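Local structure of protein SCO1, mitochondrial (2B7K) at residues K63-I77 with L161-V175. The protein is a copper-binding chaperone of the mitochondrial inner membrane, required for cytochrome c oxidase subunits 1 and 2 to accumulate and thought to transport or insert copper. Numbering follows the deposited sequence.
Sequences KLGLWLNTLSSKYGI and LGRNYDEKTGVDKIV
Trp67 and Val171 meet where two helices of the thioredoxin fold, 56-75 and 169-180, pack beside each other; the axes of 63-75 and 169-175 approach to 9.6 Å and cross at -52°. Val171 is a knob in a hole formed by Trp67, Thr70, Leu71 and Tyr75: CG2 lies 3.7 Å from Trp67 CD1, while CG1, anti to the backbone N (chi1 169°), turns to Leu71 and the Tyr75 ring. The indole is sandwiched between backbone and side chain, with Gly170 CA 3.5 Å above the rim of one face and the CG methylene of Lys63 over the opposite face; a glycine lets the helix come this close. Farther along, Val175 sets CG2 over the centre of the Tyr75 ring, 3.8 Å from the centroid, a CH-pi contact, and the same methyl touches Leu71 CD2. Ile174 crosses Leu71 at about a right angle, and both Ile174 and Trp67 reach Ile45 of strand 44-49, so the interface continues onto the central sheet.

Polar contacts tie helix 56-75 to the loop ahead of helix 169-180. Lys63, bent at chi3 (62°), brings NZ to Tyr165 O at 3.2 Å, and a water links NZ to Arg163 O. Asp166 caps the turn that leads into helix 169-180: its OD2 takes Thr169 N at 2.7 Å, nearly along the C-O axis, and Lys168 N and Thr169 OG1 from above the carboxylate plane. The carbonyl of this capping aspartate is gripped twice, for Trp67 NE1 and Gly170 N reach Asp166 O from opposite faces, with Trp67 NE1 3.1 Å from Asp166 O, which lies near the ring plane.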
ATOM      1  N   LYS A  63      -8.065  -6.230   6.823  1.00 16.09           N
ATOM      2  CA  LYS A  63      -8.355  -7.020   5.634  1.00 16.51           C
ATOM      3  C   LYS A  63      -7.060  -7.348   4.898  1.00 15.34           C
ATOM      4  O   LYS A  63      -6.873  -8.477   4.432  1.00 13.68           O
ATOM      5  CB  LYS A  63      -9.314  -6.266   4.702  1.00 18.87           C
ATOM      6  CG  LYS A  63      -9.745  -7.075   3.474  1.00 23.27           C
ATOM      7  CD  LYS A  63     -10.800  -6.348   2.635  1.00 25.34           C
ATOM      8  CE  LYS A  63     -10.278  -5.030   2.065  1.00 25.35           C
ATOM      9  NZ  LYS A  63     -11.310  -4.329   1.236  1.00 27.01           N
ATOM     10  N   LEU A  64      -6.169  -6.363   4.795  1.00 15.14           N
ATOM     11  CA  LEU A  64      -4.891  -6.560   4.114  1.00 14.28           C
ATOM     12  C   LEU A  64      -4.077  -7.670   4.794  1.00 14.72           C
ATOM     13  O   LEU A  64      -3.438  -8.481   4.126  1.00 15.44           O
ATOM     14  CB  LEU A  64      -4.087  -5.251   4.092  1.00 11.90           C
ATOM     15  CG  LEU A  64      -2.676  -5.311   3.492  1.00 12.32           C
ATOM     16  CD1 LEU A  64      -2.764  -5.741   2.028  1.00 13.02           C
ATOM     17  CD2 LEU A  64      -1.992  -3.948   3.611  1.00 13.62           C
ATOM     18  N   GLY A  65      -4.106  -7.703   6.122  1.00 10.98           N
ATOM     19  CA  GLY A  65      -3.372  -8.729   6.843  1.00 11.61           C
ATOM     20  C   GLY A  65      -3.900 -10.113   6.506  1.00 13.41           C
ATOM     21  O   GLY A  65      -3.131 -11.074   6.379  1.00 13.11           O
ATOM     22  N   LEU A  66      -5.214 -10.222   6.356  1.00 14.33           N
ATOM     23  CA  LEU A  66      -5.820 -11.506   6.013  1.00 15.98           C
ATOM     24  C   LEU A  66      -5.350 -11.915   4.623  1.00 15.22           C
ATOM     25  O   LEU A  66      -5.003 -13.074   4.391  1.00 14.33           O
ATOM     26  CB  LEU A  66      -7.345 -11.404   6.029  1.00 24.28           C
ATOM     27  CG  LEU A  66      -8.008 -11.182   7.392  1.00 27.70           C
ATOM     28  CD1 LEU A  66      -9.511 -11.167   7.212  1.00 28.03           C
ATOM     29  CD2 LEU A  66      -7.601 -12.292   8.357  1.00 27.40           C
ATOM     30  N   TRP A  67      -5.345 -10.954   3.702  1.00 14.03           N
ATOM     31  CA  TRP A  67      -4.899 -11.212   2.335  1.00 13.84           C
ATOM     32  C   TRP A  67      -3.449 -11.686   2.300  1.00 12.49           C
ATOM     33  O   TRP A  67      -3.128 -12.697   1.670  1.00 12.84           O
ATOM     34  CB  TRP A  67      -5.004  -9.947   1.474  1.00 14.25           C
ATOM     35  CG  TRP A  67      -6.399  -9.528   1.084  1.00 14.17           C
ATOM     36  CD1 TRP A  67      -7.550 -10.245   1.224  1.00 15.04           C
ATOM     37  CD2 TRP A  67      -6.767  -8.293   0.462  1.00 15.66           C
ATOM     38  NE1 TRP A  67      -8.621  -9.530   0.726  1.00 16.89           N
ATOM     39  CE2 TRP A  67      -8.166  -8.328   0.251  1.00 18.16           C
ATOM     40  CE3 TRP A  67      -6.048  -7.157   0.056  1.00 17.90           C
ATOM     41  CZ2 TRP A  67      -8.865  -7.269  -0.344  1.00 18.33           C
ATOM     42  CZ3 TRP A  67      -6.740  -6.102  -0.537  1.00 19.83           C
ATOM     43  CH2 TRP A  67      -8.137  -6.169  -0.731  1.00 19.21           C
ATOM     44  N   LEU A  68      -2.566 -10.940   2.955  1.00 12.43           N
ATOM     45  CA  LEU A  68      -1.150 -11.293   2.981  1.00 13.69           C
ATOM     46  C   LEU A  68      -0.894 -12.707   3.486  1.00 14.26           C
ATOM     47  O   LEU A  68      -0.129 -13.461   2.878  1.00 12.54           O
ATOM     48  CB  LEU A  68      -0.375 -10.296   3.838  1.00 12.92           C
ATOM     49  CG  LEU A  68      -0.360  -8.872   3.273  1.00 14.57           C
ATOM     50  CD1 LEU A  68       0.289  -7.924   4.275  1.00 15.76           C
ATOM     51  CD2 LEU A  68       0.392  -8.851   1.951  1.00 14.61           C
ATOM     52  N   ASN A  69      -1.534 -13.073   4.591  1.00 14.07           N
ATOM     53  CA  ASN A  69      -1.347 -14.410   5.145  1.00 15.30           C
ATOM     54  C   ASN A  69      -1.902 -15.511   4.246  1.00 14.07           C
ATOM     55  O   ASN A  69      -1.312 -16.582   4.140  1.00 15.54           O
ATOM     56  CB  ASN A  69      -1.969 -14.491   6.537  1.00 20.13           C
ATOM     57  CG  ASN A  69      -1.061 -13.915   7.606  1.00 21.88           C
ATOM     58  OD1 ASN A  69      -1.492 -13.643   8.725  1.00 24.85           O
ATOM     59  ND2 ASN A  69       0.211 -13.734   7.265  1.00 23.47           N
ATOM     60  N   THR A  70      -3.033 -15.254   3.600  1.00 14.06           N
ATOM     61  CA  THR A  70      -3.619 -16.242   2.704  1.00 14.02           C
ATOM     62  C   THR A  70      -2.718 -16.379   1.481  1.00 14.88           C
ATOM     63  O   THR A  70      -2.470 -17.486   0.997  1.00 13.35           O
ATOM     64  CB  THR A  70      -5.018 -15.811   2.231  1.00 16.55           C
ATOM     65  OG1 THR A  70      -5.905 -15.769   3.354  1.00 18.09           O
ATOM     66  CG2 THR A  70      -5.559 -16.783   1.205  1.00 18.13           C
ATOM     67  N   LEU A  71      -2.226 -15.247   0.983  1.00 13.28           N
ATOM     68  CA  LEU A  71      -1.363 -15.256  -0.193  1.00 15.61           C
ATOM     69  C   LEU A  71      -0.092 -16.070   0.020  1.00 15.51           C
ATOM     70  O   LEU A  71       0.276 -16.899  -0.812  1.00 17.58           O
ATOM     71  CB  LEU A  71      -1.004 -13.819  -0.593  1.00 14.57           C
ATOM     72  CG  LEU A  71      -2.143 -13.092  -1.316  1.00 16.45           C
ATOM     73  CD1 LEU A  71      -1.855 -11.600  -1.394  1.00 16.66           C
ATOM     74  CD2 LEU A  71      -2.301 -13.688  -2.715  1.00 14.13           C
ATOM     75  N   SER A  72       0.578 -15.842   1.141  1.00 15.83           N
ATOM     76  CA  SER A  72       1.806 -16.567   1.415  1.00 17.61           C
ATOM     77  C   SER A  72       1.575 -18.040   1.759  1.00 19.08           C
ATOM     78  O   SER A  72       2.255 -18.919   1.226  1.00 19.51           O
ATOM     79  CB  SER A  72       2.584 -15.881   2.541  1.00 27.90           C
ATOM     80  OG  SER A  72       1.796 -15.786   3.710  1.00 31.27           O
ATOM     81  N   SER A  73       0.607 -18.320   2.623  1.00 22.75           N
ATOM     82  CA  SER A  73       0.351 -19.704   3.023  1.00 23.21           C
ATOM     83  C   SER A  73      -0.278 -20.589   1.944  1.00 23.75           C
ATOM     84  O   SER A  73       0.136 -21.734   1.758  1.00 24.67           O
ATOM     85  CB  SER A  73      -0.515 -19.737   4.290  1.00 21.06           C
ATOM     86  OG  SER A  73      -1.825 -19.254   4.052  1.00 19.27           O
ATOM     87  N   LYS A  74      -1.260 -20.067   1.218  1.00 20.99           N
ATOM     88  CA  LYS A  74      -1.929 -20.863   0.188  1.00 22.22           C
ATOM     89  C   LYS A  74      -1.335 -20.807  -1.218  1.00 22.74           C
ATOM     90  O   LYS A  74      -1.468 -21.764  -1.985  1.00 22.19           O
ATOM     91  CB  LYS A  74      -3.408 -20.474   0.106  1.00 31.77           C
ATOM     92  CG  LYS A  74      -4.185 -20.727   1.380  1.00 37.59           C
ATOM     93  CD  LYS A  74      -5.630 -20.296   1.222  1.00 41.73           C
ATOM     94  CE  LYS A  74      -6.414 -20.509   2.505  1.00 45.14           C
ATOM     95  NZ  LYS A  74      -7.785 -19.929   2.410  1.00 49.00           N
ATOM     96  N   TYR A  75      -0.680 -19.703  -1.565  1.00 23.08           N
ATOM     97  CA  TYR A  75      -0.121 -19.567  -2.906  1.00 23.62           C
ATOM     98  C   TYR A  75       1.375 -19.286  -2.955  1.00 24.74           C
ATOM     99  O   TYR A  75       1.957 -19.201  -4.036  1.00 26.04           O
ATOM    100  CB  TYR A  75      -0.877 -18.472  -3.670  1.00 25.83           C
ATOM    101  CG  TYR A  75      -2.366 -18.705  -3.729  1.00 25.29           C
ATOM    102  CD1 TYR A  75      -3.202 -18.265  -2.702  1.00 26.35           C
ATOM    103  CD2 TYR A  75      -2.938 -19.412  -4.785  1.00 27.28           C
ATOM    104  CE1 TYR A  75      -4.572 -18.527  -2.724  1.00 28.55           C
ATOM    105  CE2 TYR A  75      -4.305 -19.683  -4.818  1.00 29.30           C
ATOM    106  CZ  TYR A  75      -5.117 -19.239  -3.785  1.00 30.38           C
ATOM    107  OH  TYR A  75      -6.469 -19.511  -3.811  1.00 29.21           O
ATOM    108  N   GLY A  76       1.997 -19.147  -1.789  1.00 24.68           N
ATOM    109  CA  GLY A  76       3.422 -18.872  -1.744  1.00 24.16           C
ATOM    110  C   GLY A  76       3.766 -17.552  -2.407  1.00 25.17           C
ATOM    111  O   GLY A  76       4.843 -17.392  -2.988  1.00 24.78           O
ATOM    112  N   ILE A  77       2.838 -16.603  -2.329  1.00 17.19           N
ATOM    113  CA  ILE A  77       3.036 -15.284  -2.913  1.00 17.21           C
ATOM    114  C   ILE A  77       3.387 -14.304  -1.806  1.00 17.73           C
ATOM    115  O   ILE A  77       2.723 -14.270  -0.771  1.00 18.25           O
ATOM    116  CB  ILE A  77       1.750 -14.785  -3.627  1.00 21.12           C
ATOM    117  CG1 ILE A  77       1.531 -15.576  -4.919  1.00 23.35           C
ATOM    118  CG2 ILE A  77       1.848 -13.288  -3.912  1.00 24.01           C
ATOM    119  CD1 ILE A  77       0.225 -15.240  -5.636  1.00 20.87           C
ATOM    120  N   LEU A 161      -7.963  -2.283  -5.671  1.00 16.57           N
ATOM    121  CA  LEU A 161      -8.960  -3.114  -5.016  1.00 16.81           C
ATOM    122  C   LEU A 161      -9.728  -2.261  -4.023  1.00 16.74           C
ATOM    123  O   LEU A 161      -9.172  -1.778  -3.032  1.00 16.14           O
ATOM    124  CB  LEU A 161      -8.297  -4.304  -4.312  1.00 19.95           C
ATOM    125  CG  LEU A 161      -7.529  -5.251  -5.243  1.00 22.84           C
ATOM    126  CD1 LEU A 161      -6.100  -4.764  -5.406  1.00 26.41           C
ATOM    127  CD2 LEU A 161      -7.532  -6.659  -4.666  1.00 24.70           C
ATOM    128  N   GLY A 162     -11.003  -2.053  -4.328  1.00 14.92           N
ATOM    129  CA  GLY A 162     -11.864  -1.261  -3.472  1.00 17.00           C
ATOM    130  C   GLY A 162     -12.483  -2.077  -2.354  1.00 18.36           C
ATOM    131  O   GLY A 162     -12.150  -3.245  -2.158  1.00 16.62           O
ATOM    132  N   ARG A 163     -13.404  -1.464  -1.624  1.00 16.21           N
ATOM    133  CA  ARG A 163     -14.039  -2.140  -0.510  1.00 16.70           C
ATOM    134  C   ARG A 163     -14.982  -3.256  -0.920  1.00 15.89           C
ATOM    135  O   ARG A 163     -15.414  -4.041  -0.084  1.00 16.04           O
ATOM    136  CB  ARG A 163     -14.767  -1.128   0.366  1.00 23.75           C
ATOM    137  CG  ARG A 163     -13.819  -0.187   1.086  1.00 28.39           C
ATOM    138  CD  ARG A 163     -14.507   0.484   2.254  1.00 29.98           C
ATOM    139  NE  ARG A 163     -15.478   1.478   1.822  1.00 32.30           N
ATOM    140  CZ  ARG A 163     -16.373   2.042   2.627  1.00 35.31           C
ATOM    141  NH1 ARG A 163     -17.217   2.941   2.148  1.00 34.99           N
ATOM    142  NH2 ARG A 163     -16.427   1.698   3.909  1.00 36.50           N
ATOM    143  N   ASN A 164     -15.293  -3.337  -2.206  1.00 17.50           N
ATOM    144  CA  ASN A 164     -16.184  -4.389  -2.671  1.00 17.35           C
ATOM    145  C   ASN A 164     -15.491  -5.737  -2.775  1.00 18.85           C
ATOM    146  O   ASN A 164     -16.125  -6.754  -3.073  1.00 18.62           O
ATOM    147  CB  ASN A 164     -16.828  -3.980  -3.996  1.00 16.27           C
ATOM    148  CG  ASN A 164     -17.947  -2.978  -3.791  1.00 14.59           C
ATOM    149  OD1 ASN A 164     -18.948  -3.287  -3.139  1.00 17.84           O
ATOM    150  ND2 ASN A 164     -17.782  -1.773  -4.330  1.00 13.43           N
ATOM    151  N   TYR A 165     -14.180  -5.749  -2.542  1.00 15.96           N
ATOM    152  CA  TYR A 165     -13.440  -7.001  -2.542  1.00 17.71           C
ATOM    153  C   TYR A 165     -13.362  -7.422  -1.080  1.00 19.42           C
ATOM    154  O   TYR A 165     -13.022  -6.614  -0.215  1.00 19.16           O
ATOM    155  CB  TYR A 165     -12.024  -6.823  -3.091  1.00 18.60           C
ATOM    156  CG  TYR A 165     -11.950  -6.738  -4.595  1.00 18.17           C
ATOM    157  CD1 TYR A 165     -11.906  -5.505  -5.245  1.00 20.31           C
ATOM    158  CD2 TYR A 165     -11.922  -7.897  -5.372  1.00 19.20           C
ATOM    159  CE1 TYR A 165     -11.831  -5.429  -6.633  1.00 20.89           C
ATOM    160  CE2 TYR A 165     -11.849  -7.834  -6.757  1.00 20.46           C
ATOM    161  CZ  TYR A 165     -11.801  -6.597  -7.381  1.00 22.18           C
ATOM    162  OH  TYR A 165     -11.717  -6.533  -8.752  1.00 24.54           O
ATOM    163  N   ASP A 166     -13.689  -8.677  -0.801  1.00 19.04           N
ATOM    164  CA  ASP A 166     -13.649  -9.170   0.569  1.00 22.19           C
ATOM    165  C   ASP A 166     -12.397 -10.009   0.799  1.00 23.21           C
ATOM    166  O   ASP A 166     -11.532 -10.086  -0.070  1.00 20.16           O
ATOM    167  CB  ASP A 166     -14.910  -9.986   0.878  1.00 35.56           C
ATOM    168  CG  ASP A 166     -15.023 -11.244   0.033  1.00 38.85           C
ATOM    169  OD1 ASP A 166     -16.094 -11.887   0.079  1.00 41.91           O
ATOM    170  OD2 ASP A 166     -14.052 -11.594  -0.671  1.00 38.43           O
ATOM    171  N   GLU A 167     -12.308 -10.635   1.968  1.00 28.48           N
ATOM    172  CA  GLU A 167     -11.145 -11.442   2.321  1.00 31.33           C
ATOM    173  C   GLU A 167     -10.795 -12.541   1.318  1.00 30.86           C
ATOM    174  O   GLU A 167      -9.644 -12.977   1.254  1.00 29.28           O
ATOM    175  CB  GLU A 167     -11.332 -12.048   3.718  1.00 50.62           C
ATOM    176  CG  GLU A 167     -12.505 -13.009   3.853  1.00 56.23           C
ATOM    177  CD  GLU A 167     -13.832 -12.385   3.462  1.00 59.14           C
ATOM    178  OE1 GLU A 167     -14.228 -11.379   4.088  1.00 59.50           O
ATOM    179  OE2 GLU A 167     -14.478 -12.906   2.525  1.00 59.08           O
ATOM    180  N   LYS A 168     -11.774 -12.981   0.533  1.00 29.11           N
ATOM    181  CA  LYS A 168     -11.544 -14.036  -0.451  1.00 28.79           C
ATOM    182  C   LYS A 168     -11.375 -13.558  -1.891  1.00 26.95           C
ATOM    183  O   LYS A 168     -10.428 -13.949  -2.570  1.00 26.26           O
ATOM    184  CB  LYS A 168     -12.676 -15.069  -0.406  1.00 57.52           C
ATOM    185  CG  LYS A 168     -12.496 -16.173   0.631  1.00 63.97           C
ATOM    186  CD  LYS A 168     -12.521 -15.633   2.049  1.00 67.48           C
ATOM    187  CE  LYS A 168     -12.343 -16.745   3.070  1.00 69.83           C
ATOM    188  NZ  LYS A 168     -11.034 -17.438   2.916  1.00 73.17           N
ATOM    189  N   THR A 169     -12.294 -12.722  -2.366  1.00 21.52           N
ATOM    190  CA  THR A 169     -12.208 -12.242  -3.741  1.00 19.27           C
ATOM    191  C   THR A 169     -10.987 -11.362  -3.987  1.00 17.65           C
ATOM    192  O   THR A 169     -10.482 -11.298  -5.109  1.00 16.69           O
ATOM    193  CB  THR A 169     -13.477 -11.470  -4.150  1.00 23.19           C
ATOM    194  OG1 THR A 169     -13.676 -10.369  -3.264  1.00 22.81           O
ATOM    195  CG2 THR A 169     -14.695 -12.389  -4.087  1.00 24.66           C
ATOM    196  N   GLY A 170     -10.517 -10.681  -2.946  1.00 19.12           N
ATOM    197  CA  GLY A 170      -9.343  -9.838  -3.096  1.00 17.41           C
ATOM    198  C   GLY A 170      -8.131 -10.709  -3.369  1.00 17.67           C
ATOM    199  O   GLY A 170      -7.288 -10.398  -4.209  1.00 17.25           O
ATOM    200  N   VAL A 171      -8.037 -11.817  -2.648  1.00 15.69           N
ATOM    201  CA  VAL A 171      -6.919 -12.726  -2.852  1.00 15.34           C
ATOM    202  C   VAL A 171      -6.952 -13.286  -4.276  1.00 16.70           C
ATOM    203  O   VAL A 171      -5.924 -13.335  -4.947  1.00 16.36           O
ATOM    204  CB  VAL A 171      -6.958 -13.892  -1.843  1.00 17.94           C
ATOM    205  CG1 VAL A 171      -5.936 -14.963  -2.243  1.00 18.44           C
ATOM    206  CG2 VAL A 171      -6.652 -13.374  -0.443  1.00 19.90           C
ATOM    207  N   ASP A 172      -8.133 -13.692  -4.737  1.00 16.37           N
ATOM    208  CA  ASP A 172      -8.271 -14.256  -6.082  1.00 16.37           C
ATOM    209  C   ASP A 172      -7.747 -13.309  -7.161  1.00 16.37           C
ATOM    210  O   ASP A 172      -7.050 -13.729  -8.090  1.00 16.76           O
ATOM    211  CB  ASP A 172      -9.742 -14.601  -6.383  1.00 39.18           C
ATOM    212  CG  ASP A 172     -10.295 -15.690  -5.474  1.00 39.18           C
ATOM    213  OD1 ASP A 172      -9.527 -16.587  -5.074  1.00 39.18           O
ATOM    214  OD2 ASP A 172     -11.512 -15.668  -5.169  1.00 39.18           O
ATOM    215  N   LYS A 173      -8.082 -12.027  -7.027  1.00 19.34           N
ATOM    216  CA  LYS A 173      -7.668 -11.013  -7.989  1.00 20.29           C
ATOM    217  C   LYS A 173      -6.159 -10.798  -7.993  1.00 19.46           C
ATOM    218  O   LYS A 173      -5.545 -10.648  -9.048  1.00 18.63           O
ATOM    219  CB  LYS A 173      -8.374  -9.685  -7.689  1.00 26.87           C
ATOM    220  CG  LYS A 173      -8.185  -8.621  -8.762  1.00 30.53           C
ATOM    221  CD  LYS A 173      -8.855  -9.039 -10.063  1.00 34.70           C
ATOM    222  CE  LYS A 173      -8.842  -7.919 -11.090  1.00 36.76           C
ATOM    223  NZ  LYS A 173      -9.561  -8.313 -12.334  1.00 38.62           N
ATOM    224  N   ILE A 174      -5.555 -10.773  -6.810  1.00 17.30           N
ATOM    225  CA  ILE A 174      -4.116 -10.582  -6.721  1.00 15.78           C
ATOM    226  C   ILE A 174      -3.383 -11.784  -7.322  1.00 17.22           C
ATOM    227  O   ILE A 174      -2.445 -11.619  -8.099  1.00 16.25           O
ATOM    228  CB  ILE A 174      -3.698 -10.359  -5.247  1.00 14.85           C
ATOM    229  CG1 ILE A 174      -4.303  -9.039  -4.757  1.00 14.12           C
ATOM    230  CG2 ILE A 174      -2.183 -10.339  -5.117  1.00 14.37           C
ATOM    231  CD1 ILE A 174      -4.123  -8.776  -3.278  1.00 14.58           C
ATOM    232  N   VAL A 175      -3.826 -12.989  -6.979  1.00 15.15           N
ATOM    233  CA  VAL A 175      -3.204 -14.199  -7.509  1.00 17.36           C
ATOM    234  C   VAL A 175      -3.195 -14.165  -9.038  1.00 19.56           C
ATOM    235  O   VAL A 175      -2.176 -14.442  -9.668  1.00 18.37           O
ATOM    236  CB  VAL A 175      -3.953 -15.461  -7.026  1.00 18.50           C
ATOM    237  CG1 VAL A 175      -3.364 -16.712  -7.687  1.00 20.22           C
ATOM    238  CG2 VAL A 175      -3.852 -15.566  -5.505  1.00 19.69           C
TER
HETATM  239  O   HOH W   1     -14.096  -3.852   2.680  1.00 35.81           O